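23S rRNA (guanine(2535)-N(1))-methyltransferase (Streptomyces viridochromogenes, PDB 1O9G) methylates N1 of guanine-2535 in 23S ribosomal RNA, using S-adenosyl-L-methionine as methyl donor, and thereby confers resistance to the orthosomycin antibiotic avilamycin. Local coordinates at residues L90-P102 / T139-T151. The protein carries 3 engineered substitutions. Sequence-based numbering, arbitrary orientation.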
# COMPACT_ATOMS: atom_id res chain seq x y z
N LEU A 90 -3.45 2.15 -13.08
CA LEU A 90 -4.47 2.85 -12.32
C LEU A 90 -5.89 2.37 -12.52
O LEU A 90 -6.68 2.46 -11.60
CB LEU A 90 -4.35 4.35 -12.49
CG LEU A 90 -3.09 5.01 -11.92
CD1 LEU A 90 -3.09 6.49 -12.21
CD2 LEU A 90 -3.02 4.78 -10.43
N GLU A 91 -6.19 1.85 -13.70
CA GLU A 91 -7.50 1.26 -13.96
C GLU A 91 -7.72 0.10 -13.01
O GLU A 91 -8.78 -0.03 -12.41
CB GLU A 91 -7.61 0.74 -15.42
CG GLU A 91 -7.48 1.75 -16.58
CD GLU A 91 -7.68 1.12 -17.98
OE1 GLU A 91 -7.47 -0.10 -18.13
OE2 GLU A 91 -8.03 1.82 -18.97
N LEU A 92 -6.71 -0.74 -12.84
CA LEU A 92 -6.83 -1.88 -11.94
C LEU A 92 -6.83 -1.43 -10.48
O LEU A 92 -7.58 -1.96 -9.68
CB LEU A 92 -5.73 -2.88 -12.19
CG LEU A 92 -5.96 -4.26 -11.56
CD1 LEU A 92 -7.14 -5.01 -12.19
CD2 LEU A 92 -4.70 -5.07 -11.73
N ALA A 93 -6.01 -0.43 -10.14
CA ALA A 93 -5.99 0.12 -8.79
C ALA A 93 -7.36 0.65 -8.40
O ALA A 93 -7.81 0.47 -7.28
CB ALA A 93 -4.93 1.20 -8.60
N ALA A 94 -8.05 1.24 -9.36
CA ALA A 94 -9.37 1.77 -9.09
C ALA A 94 -10.35 0.64 -8.77
O ALA A 94 -11.19 0.79 -7.91
CB ALA A 94 -9.86 2.59 -10.25
N LYS A 95 -10.27 -0.49 -9.48
CA LYS A 95 -11.10 -1.66 -9.17
C LYS A 95 -10.80 -2.16 -7.77
O LYS A 95 -11.71 -2.55 -7.03
CB LYS A 95 -10.91 -2.80 -10.19
CG LYS A 95 -11.48 -2.51 -11.54
CD LYS A 95 -11.38 -3.75 -12.44
CE LYS A 95 -12.50 -4.75 -12.20
NZ LYS A 95 -12.66 -5.66 -13.37
N ASN A 96 -9.53 -2.17 -7.38
CA ASN A 96 -9.20 -2.61 -6.03
C ASN A 96 -9.72 -1.62 -5.00
O ASN A 96 -10.30 -2.03 -4.00
CB ASN A 96 -7.70 -2.89 -5.85
CG ASN A 96 -7.30 -4.26 -6.30
OD1 ASN A 96 -8.03 -5.21 -6.04
ND2 ASN A 96 -6.12 -4.42 -6.94
N LEU A 97 -9.53 -0.33 -5.22
CA LEU A 97 -10.02 0.66 -4.26
C LEU A 97 -11.54 0.67 -4.11
O LEU A 97 -12.07 1.05 -3.08
CB LEU A 97 -9.55 2.07 -4.55
CG LEU A 97 -8.09 2.31 -4.30
CD1 LEU A 97 -7.86 3.81 -4.50
CD2 LEU A 97 -7.57 1.92 -2.97
N ALA A 98 -12.25 0.26 -5.16
CA ALA A 98 -13.69 0.12 -5.09
C ALA A 98 -14.09 -0.86 -3.97
O ALA A 98 -15.19 -0.77 -3.44
CB ALA A 98 -14.26 -0.30 -6.43
N LEU A 99 -13.22 -1.81 -3.64
CA LEU A 99 -13.46 -2.78 -2.59
C LEU A 99 -13.37 -2.22 -1.17
O LEU A 99 -13.62 -2.94 -0.22
CB LEU A 99 -12.48 -3.96 -2.73
CG LEU A 99 -12.55 -4.67 -4.10
CD1 LEU A 99 -11.41 -5.65 -4.17
CD2 LEU A 99 -13.88 -5.35 -4.30
N LEU A 100 -13.02 -0.95 -1.04
CA LEU A 100 -12.94 -0.31 0.28
C LEU A 100 -14.29 0.20 0.75
O LEU A 100 -14.35 0.85 1.79
CB LEU A 100 -11.91 0.80 0.28
CG LEU A 100 -10.49 0.30 0.05
CD1 LEU A 100 -9.57 1.45 -0.03
CD2 LEU A 100 -10.04 -0.69 1.14
N SER A 101 -15.35 -0.07 0.02
CA SER A 101 -16.70 0.20 0.54
C SER A 101 -17.52 -1.07 0.57
O SER A 101 -17.30 -1.99 -0.22
CB SER A 101 -17.42 1.26 -0.27
OG SER A 101 -17.94 0.70 -1.45
N PRO A 102 -18.48 -1.16 1.49
CA PRO A 102 -19.40 -2.30 1.44
C PRO A 102 -20.07 -2.49 0.07
O PRO A 102 -20.15 -3.65 -0.37
CB PRO A 102 -20.40 -2.00 2.54
CG PRO A 102 -19.60 -1.18 3.53
CD PRO A 102 -18.73 -0.31 2.66
N THR A 139 -17.66 -3.38 7.52
CA THR A 139 -18.83 -2.75 8.11
C THR A 139 -18.65 -2.57 9.62
O THR A 139 -18.93 -1.50 10.15
CB THR A 139 -20.06 -3.62 7.79
OG1 THR A 139 -20.27 -3.62 6.37
CG2 THR A 139 -21.33 -3.07 8.40
N ALA A 140 -18.18 -3.61 10.30
CA ALA A 140 -18.01 -3.57 11.75
C ALA A 140 -16.81 -2.72 12.21
O ALA A 140 -16.82 -2.20 13.30
CB ALA A 140 -17.92 -4.98 12.32
N GLU A 141 -15.82 -2.55 11.35
CA GLU A 141 -14.55 -1.91 11.72
C GLU A 141 -14.46 -0.44 11.31
O GLU A 141 -13.41 0.18 11.47
CB GLU A 141 -13.37 -2.74 11.17
CG GLU A 141 -13.26 -4.10 11.84
CD GLU A 141 -12.33 -5.11 11.18
OE1 GLU A 141 -11.56 -4.74 10.28
OE2 GLU A 141 -12.43 -6.30 11.58
N GLY A 142 -15.57 0.13 10.85
CA GLY A 142 -15.66 1.54 10.52
C GLY A 142 -16.54 1.89 9.33
O GLY A 142 -16.80 3.08 9.12
N GLY A 143 -16.97 0.89 8.55
CA GLY A 143 -17.69 1.14 7.32
C GLY A 143 -16.74 1.54 6.18
O GLY A 143 -15.53 1.33 6.27
N ALA A 144 -17.30 2.15 5.14
CA ALA A 144 -16.51 2.50 3.98
C ALA A 144 -15.29 3.33 4.40
O ALA A 144 -15.40 4.22 5.23
CB ALA A 144 -17.32 3.27 2.97
N LEU A 145 -14.17 3.04 3.77
CA LEU A 145 -12.94 3.73 4.01
C LEU A 145 -12.75 4.79 2.92
O LEU A 145 -12.56 4.43 1.74
CB LEU A 145 -11.77 2.77 4.00
CG LEU A 145 -10.40 3.39 4.23
CD1 LEU A 145 -10.29 4.16 5.52
CD2 LEU A 145 -9.31 2.30 4.16
N PRO A 146 -12.79 6.08 3.26
CA PRO A 146 -12.59 7.13 2.26
C PRO A 146 -11.26 6.91 1.52
O PRO A 146 -10.26 6.57 2.12
CB PRO A 146 -12.58 8.41 3.08
CG PRO A 146 -13.43 8.11 4.25
CD PRO A 146 -13.10 6.67 4.58
N CYS A 147 -11.33 7.04 0.20
CA CYS A 147 -10.18 6.79 -0.66
C CYS A 147 -10.24 7.72 -1.86
O CYS A 147 -11.29 8.16 -2.30
CB CYS A 147 -10.11 5.32 -1.09
SG CYS A 147 -11.49 4.76 -2.09
N ALA A 148 -9.07 8.02 -2.39
CA ALA A 148 -8.93 8.87 -3.56
C ALA A 148 -7.79 8.24 -4.38
O ALA A 148 -6.85 7.64 -3.85
CB ALA A 148 -8.59 10.23 -3.15
N ILE A 149 -7.91 8.35 -5.69
CA ILE A 149 -6.89 7.90 -6.61
C ILE A 149 -6.76 8.89 -7.76
O ILE A 149 -7.75 9.27 -8.36
CB ILE A 149 -7.17 6.45 -7.10
CG1 ILE A 149 -6.14 5.98 -8.12
CG2 ILE A 149 -8.57 6.28 -7.69
CD1 ILE A 149 -6.15 4.47 -8.30
N ARG A 150 -5.53 9.30 -8.06
CA ARG A 150 -5.23 10.25 -9.15
C ARG A 150 -3.89 9.85 -9.80
O ARG A 150 -3.06 9.18 -9.21
CB ARG A 150 -5.10 11.72 -8.64
CG ARG A 150 -6.38 12.44 -8.21
CD ARG A 150 -6.18 13.91 -7.94
NE ARG A 150 -7.44 14.62 -7.56
CZ ARG A 150 -8.10 14.44 -6.42
NH1 ARG A 150 -7.72 13.59 -5.48
NH2 ARG A 150 -9.19 15.16 -6.22
N THR A 151 -3.69 10.29 -11.03
CA THR A 151 -2.39 10.22 -11.69
C THR A 151 -1.47 11.33 -11.20
O THR A 151 -1.86 12.49 -11.18
CB THR A 151 -2.57 10.39 -13.19
OG1 THR A 151 -3.50 9.42 -13.67
CG2 THR A 151 -1.29 10.08 -13.91
O HOH W 1 -14.63 3.73 0.01
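I149 reaches from strand 147-151 onto the face of helix 90-98 and meets L90, A93 and L97. Its chain is extended, with CG1 anti to the backbone N (chi1 177°), and this brings CD1 to 3.5 Å from A93 CB. L90 and I149 run past each other in opposite directions, with L90 CD2 3.8 Å from I149 CD1. L97 comes in at a slant, and its CD1 rests 3.8 Å from I149 CB. At the end of the helix and in the turn that follows, L97 and L100 pack together against C147: its sulfur lies near L97 CB, and its CB is 4.0 Å from L100 CD1. L97 and L100 also touch helix 64-72, and with A93 they are buried.

The backbones join just after the helix. L145 N donates to L100 O (3.0 Å) in a nearly straight bond of 175°. One water donates to L145 O (2.8 Å) and more weakly to L100 O.

Both ends lie nearer solvent. At one, L90 CD1 meets exposed T151 at its OG1. At the other, A144 CB touches both S101 CB and P102 CD. S101 OG caps G104 N at the start of helix 102-119.

Helix and strand are antiparallel (177°), their axes 9.5 Å apart. Strand 147-151 is one of the two edge strands of the sheet and pairs in parallel with strand 77-84. Helix 87-98 follows strand 77-84 and packs on this edge, as in the beta-alpha-beta crossovers of Rossmann-like methyltransferases; here helices 102-119 and 122-140 extend the connection.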